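Side-chain contacts in cDNA FLJ56608, highly similar to Homo sapiens chloride channel, calcium activated, family member 1 (CLCA1), mRNA (Homo sapiens, PDB 6PYO), which may help mediate calcium-activated chloride conductance and regulate mucus production by goblet cells, this chain being the metal-binding von Willebrand factor type A domain of the longer protein: residues T96-K101 with S107-L112; S18-N23 with A79-G84. All coordinates share one frame; numbering follows the deposited sequence.

Contact 1. Residues T96-K101 with S107-L112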
loop_
_atom_site.group_PDB
_atom_site.type_symbol
_atom_site.label_atom_id
_atom_site.label_comp_id
_atom_site.label_asym_id
_atom_site.label_seq_id
_atom_site.Cartn_x
_atom_site.Cartn_y
_atom_site.Cartn_z
ATOM N N THR A 96 -7.336 7.300 5.708
ATOM C CA THR A 96 -8.047 7.253 6.988
ATOM C C THR A 96 -7.193 6.612 8.076
ATOM O O THR A 96 -7.200 7.055 9.236
ATOM C CB THR A 96 -9.353 6.467 6.819
ATOM O OG1 THR A 96 -10.049 6.970 5.679
ATOM C CG2 THR A 96 -10.235 6.603 8.043
ATOM N N VAL A 97 -6.451 5.553 7.722
ATOM C CA VAL A 97 -5.641 4.878 8.724
ATOM C C VAL A 97 -4.587 5.845 9.240
ATOM O O VAL A 97 -4.364 5.963 10.450
ATOM C CB VAL A 97 -5.019 3.595 8.136
ATOM C CG1 VAL A 97 -3.807 3.147 8.974
ATOM C CG2 VAL A 97 -6.095 2.485 8.005
ATOM N N ILE A 98 -3.973 6.602 8.324
ATOM C CA ILE A 98 -2.899 7.496 8.720
ATOM C C ILE A 98 -3.453 8.624 9.552
ATOM O O ILE A 98 -2.931 8.942 10.630
ATOM C CB ILE A 98 -2.153 8.022 7.489
ATOM C CG1 ILE A 98 -1.385 6.866 6.832
ATOM C CG2 ILE A 98 -1.175 9.097 7.942
ATOM C CD1 ILE A 98 -1.010 7.147 5.396
ATOM N N ARG A 99 -4.536 9.231 9.069
ATOM C CA ARG A 99 -5.138 10.384 9.704
ATOM C C ARG A 99 -5.757 10.071 11.035
ATOM O O ARG A 99 -6.218 11.013 11.696
ATOM C CB ARG A 99 -6.213 11.002 8.818
ATOM C CG ARG A 99 -5.633 11.710 7.632
ATOM C CD ARG A 99 -6.665 12.072 6.579
ATOM N NE ARG A 99 -5.994 12.778 5.492
ATOM C CZ ARG A 99 -6.384 12.740 4.226
ATOM N NH1 ARG A 99 -7.447 12.003 3.880
ATOM N NH2 ARG A 99 -5.700 13.422 3.313
ATOM N N LYS A 100 -5.828 8.795 11.442
ATOM C CA LYS A 100 -6.216 8.580 12.837
ATOM C C LYS A 100 -5.184 9.156 13.801
ATOM O O LYS A 100 -5.492 9.352 14.982
ATOM C CB LYS A 100 -6.431 7.098 13.154
ATOM C CG LYS A 100 -7.608 6.484 12.368
ATOM C CD LYS A 100 -8.382 5.489 13.212
ATOM C CE LYS A 100 -9.104 4.439 12.360
ATOM N NZ LYS A 100 -10.219 4.992 11.550
ATOM N N LYS A 101 -3.952 9.424 13.331
ATOM C CA LYS A 101 -2.865 9.878 14.197
ATOM C C LYS A 101 -2.137 11.082 13.630
ATOM O O LYS A 101 -1.687 11.947 14.396
ATOM C CB LYS A 101 -1.826 8.746 14.437
ATOM C CG LYS A 101 -2.274 7.627 15.380
ATOM C CD LYS A 101 -1.696 7.840 16.788
ATOM C CE LYS A 101 -0.343 7.133 16.981
ATOM N NZ LYS A 101 0.489 7.671 18.115
ATOM N N SER A 107 3.648 11.372 4.364
ATOM C CA SER A 107 3.483 9.945 4.595
ATOM C C SER A 107 3.635 9.179 3.281
ATOM O O SER A 107 3.563 9.743 2.191
ATOM C CB SER A 107 2.124 9.655 5.245
ATOM O OG SER A 107 1.069 9.788 4.311
ATOM N N GLU A 108 3.908 7.886 3.401
ATOM C CA GLU A 108 4.110 7.008 2.268
ATOM C C GLU A 108 3.050 5.899 2.198
ATOM O O GLU A 108 2.640 5.344 3.224
ATOM C CB GLU A 108 5.487 6.394 2.350
ATOM C CG GLU A 108 6.659 7.436 2.251
ATOM C CD GLU A 108 7.994 6.825 2.594
ATOM O OE1 GLU A 108 8.582 6.136 1.724
ATOM O OE2 GLU A 108 8.447 6.981 3.765
ATOM N N ILE A 109 2.617 5.591 0.975
ATOM C CA ILE A 109 1.842 4.394 0.643
ATOM C C ILE A 109 2.735 3.480 -0.205
ATOM O O ILE A 109 3.434 3.946 -1.115
ATOM C CB ILE A 109 0.555 4.766 -0.103
ATOM C CG1 ILE A 109 -0.543 5.209 0.870
ATOM C CG2 ILE A 109 0.098 3.588 -0.924
ATOM C CD1 ILE A 109 -0.186 6.355 1.724
ATOM N N VAL A 110 2.792 2.205 0.149
ATOM C CA VAL A 110 3.407 1.184 -0.694
ATOM C C VAL A 110 2.229 0.422 -1.314
ATOM O O VAL A 110 1.558 -0.367 -0.633
ATOM C CB VAL A 110 4.353 0.263 0.087
ATOM C CG1 VAL A 110 4.943 -0.800 -0.831
ATOM C CG2 VAL A 110 5.516 1.103 0.724
ATOM N N LEU A 111 1.979 0.666 -2.594
ATOM C CA LEU A 111 0.857 0.090 -3.340
ATOM C C LEU A 111 1.348 -1.115 -4.127
ATOM O O LEU A 111 2.089 -0.969 -5.111
ATOM C CB LEU A 111 0.249 1.130 -4.274
ATOM C CG LEU A 111 -0.962 0.692 -5.113
ATOM C CD1 LEU A 111 -2.011 0.028 -4.217
ATOM C CD2 LEU A 111 -1.524 1.913 -5.816
ATOM N N LEU A 112 0.959 -2.310 -3.687
ATOM C CA LEU A 112 1.377 -3.541 -4.344
ATOM C C LEU A 112 0.145 -4.051 -5.113
ATOM O O LEU A 112 -0.884 -4.412 -4.505
ATOM C CB LEU A 112 1.914 -4.568 -3.341
ATOM C CG LEU A 112 3.094 -4.112 -2.440
ATOM C CD1 LEU A 112 3.618 -5.202 -1.527
ATOM C CD2 LEU A 112 4.249 -3.595 -3.252
#
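Ile98 on the last turn of helix 87-99 and Ser107 at the start of the 107-112 segment bring the two backbones nearest, with Ile98 CA 8.0 Å from Ser107 CA. No hydrogen bond joins the segments, as expected where a helix lies on the face of a sheet. The fold is the von Willebrand factor type A domain, a Rossmann-like sheet flanked by helices, and the strand lies within that sheet, backbone-bonded to strand 8-14 through Ile8 and Cys10 and to strand 133-138 through Ile133 and His135.

The contact is small and buried, and the end of one side chain carries it. Ile98 directs its CG1 branch opposite its own carbonyl carbon (chi1 -68°), and extension at chi2 brings CD1 to the strand. There CD1 meets Ile109 CD1 at 3.8 Å, the two isoleucines lying obliquely to each other. Leu91, Ala94 and Phe95 of the same helix also pack on Ile109, while Ile8 touches Ile98 from strand 8-14. Although the CB of Ser107 is directed at the helix, its hydroxyl has its polar partner in the carbonyl O of Thr104, in the connecting loop. Ile98 CD1 rests against this occupied hydroxyl, 3.5 Å from Ser107 OG.

Contact 2. Residues S18-N23 with A79-G84. With CA (calcium ion), chain C.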
loop_
_atom_site.group_PDB
_atom_site.type_symbol
_atom_site.label_atom_id
_atom_site.label_comp_id
_atom_site.label_asym_id
_atom_site.label_seq_id
_atom_site.Cartn_x
_atom_site.Cartn_y
_atom_site.Cartn_z
ATOM N N SER A 18 -7.950 -10.954 -9.818
ATOM C CA SER A 18 -6.882 -10.974 -10.815
ATOM C C SER A 18 -5.556 -11.374 -10.200
ATOM O O SER A 18 -4.691 -11.913 -10.895
ATOM C CB SER A 18 -6.708 -9.616 -11.500
ATOM O OG SER A 18 -6.548 -8.540 -10.583
ATOM N N MET A 19 -5.357 -11.076 -8.916
ATOM C CA MET A 19 -4.100 -11.399 -8.260
ATOM C C MET A 19 -3.896 -12.896 -8.125
ATOM O O MET A 19 -2.776 -13.326 -7.832
ATOM C CB MET A 19 -4.054 -10.709 -6.891
ATOM C CG MET A 19 -3.969 -9.194 -7.008
ATOM S SD MET A 19 -2.390 -8.632 -7.741
ATOM C CE MET A 19 -1.334 -8.911 -6.329
ATOM N N ALA A 20 -4.946 -13.702 -8.348
ATOM C CA ALA A 20 -4.786 -15.150 -8.349
ATOM C C ALA A 20 -4.015 -15.623 -9.571
ATOM O O ALA A 20 -3.510 -16.747 -9.570
ATOM C CB ALA A 20 -6.152 -15.843 -8.287
ATOM N N THR A 21 -3.896 -14.789 -10.600
ATOM C CA THR A 21 -3.184 -15.182 -11.808
ATOM C C THR A 21 -1.709 -15.410 -11.522
ATOM O O THR A 21 -1.076 -14.634 -10.801
ATOM C CB THR A 21 -3.289 -14.105 -12.886
ATOM O OG1 THR A 21 -4.645 -13.811 -13.160
ATOM C CG2 THR A 21 -2.614 -14.558 -14.181
ATOM N N GLY A 22 -1.157 -16.453 -12.136
ATOM C CA GLY A 22 0.261 -16.733 -11.999
ATOM C C GLY A 22 0.691 -16.758 -10.551
ATOM O O GLY A 22 0.057 -17.387 -9.696
ATOM N N ASN A 23 1.787 -16.062 -10.268
ATOM C CA ASN A 23 2.343 -15.986 -8.926
ATOM C C ASN A 23 2.179 -14.602 -8.321
ATOM O O ASN A 23 2.912 -14.246 -7.393
ATOM C CB ASN A 23 3.820 -16.368 -8.955
ATOM C CG ASN A 23 4.031 -17.840 -9.212
ATOM O OD1 ASN A 23 3.510 -18.686 -8.487
ATOM N ND2 ASN A 23 4.796 -18.158 -10.250
ATOM N N ALA A 79 -3.642 -14.067 2.357
ATOM C CA ALA A 79 -3.463 -15.470 1.996
ATOM C C ALA A 79 -4.133 -15.831 0.667
ATOM O O ALA A 79 -3.712 -16.790 0.005
ATOM C CB ALA A 79 -4.021 -16.348 3.114
ATOM N N ALA A 80 -5.142 -15.078 0.237
ATOM C CA ALA A 80 -5.906 -15.512 -0.927
ATOM C C ALA A 80 -6.423 -14.316 -1.716
ATOM O O ALA A 80 -6.611 -13.218 -1.187
ATOM C CB ALA A 80 -7.075 -16.412 -0.507
ATOM N N ALA A 81 -6.697 -14.570 -2.985
ATOM C CA ALA A 81 -7.106 -13.554 -3.937
ATOM C C ALA A 81 -8.531 -13.833 -4.378
ATOM O O ALA A 81 -8.861 -14.963 -4.758
ATOM C CB ALA A 81 -6.156 -13.549 -5.147
ATOM N N SER A 82 -9.377 -12.815 -4.285
ATOM C CA SER A 82 -10.767 -12.934 -4.689
ATOM C C SER A 82 -11.396 -11.553 -4.632
ATOM O O SER A 82 -10.928 -10.667 -3.911
ATOM C CB SER A 82 -11.531 -13.901 -3.776
ATOM O OG SER A 82 -11.992 -13.226 -2.631
ATOM N N GLY A 83 -12.474 -11.384 -5.388
ATOM C CA GLY A 83 -13.254 -10.166 -5.341
ATOM C C GLY A 83 -12.824 -9.206 -6.426
ATOM O O GLY A 83 -11.960 -9.490 -7.260
ATOM N N GLY A 84 -13.481 -8.058 -6.429
ATOM C CA GLY A 84 -13.216 -7.059 -7.433
ATOM C C GLY A 84 -12.070 -6.159 -7.016
ATOM O O GLY A 84 -11.397 -6.364 -6.005
HETATM CA CA CA C . -7.876 -7.020 -9.885
HETATM O O HOH W 1 -8.470 -6.337 -12.111
HETATM O O HOH W 2 -6.009 -5.611 -9.531
#
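Ala81 CB presses against the backbone joining Met19 to Ala20, and this apolar contact is the whole of the direct meeting between the two loops. The methyl carbon Ala81 CB lies 3.4 Å from Ala20 N. It is also 3.9 Å from Met19 CB on one residue and 3.9 Å from Ala20 CB on the next, so a single methyl fits against two successive residues of the 3-10 turn. Only the base of Met19 takes part: its chain bends at chi2 and chi3 and carries the sulfur end away from Ala81; the Met19 side chain also touches Asp114, Leu139 and Leu28.

Hydrogen bonds act within the turn and not between the segments. Ser18 O accepts two, from Thr21 N and from Thr21 OG1, each at 3.0 Å and both from the same face of the carbonyl plane. The hydroxyl is tilted 23° from that plane. This double grip ties Ser18 to Thr21, just past the 3-10 segment.

Metal coordination is the third element. Ser18 OG binds the calcium ion at 2.1 Å, with Ser16 and Thr85 as the other protein ligands and two waters in the shell. With chi1 at 53°, Ser18 OG sits between its backbone N and carbonyl carbon, turned to the ion. Asp114, hydrogen-bonded to the same OG, is a second-shell residue that probably helps position it. Ser16 and Ser18 belong to the DxSxS sequence of the metal ion-dependent adhesion site (MIDAS) of these domains, and Thr85 follows directly on 79-84.

Segment 18-23 leads from strand 8-14 into helix 24-39, whose Leu25 also touches Ala81; segment 79-84 runs from helix 67-74 toward helix 87-99, with Ser82 and Gly83 backbone-bonded to Lys15 and Gly17.

Overall arrangement
From the N terminus, strand 8-14 runs into the 18-23 turn, the first half of contact 2. Helix 24-39, two strands and helix 67-74 follow before the chain returns at 79-84, so contact 2 closes a long loop and joins two connections at the MIDAS end of the domain. Helix 87-99 then crosses the fold to contact 1, which closes only the short link from that helix into strand 108-113. The contacts therefore neither nest nor cross: they follow in series, with centres 23 Å apart on opposite sides of the chain's centre. Helix 87-99 connects them, starting beyond Thr85 of the calcium site that includes Ser18 and ending at contact 1.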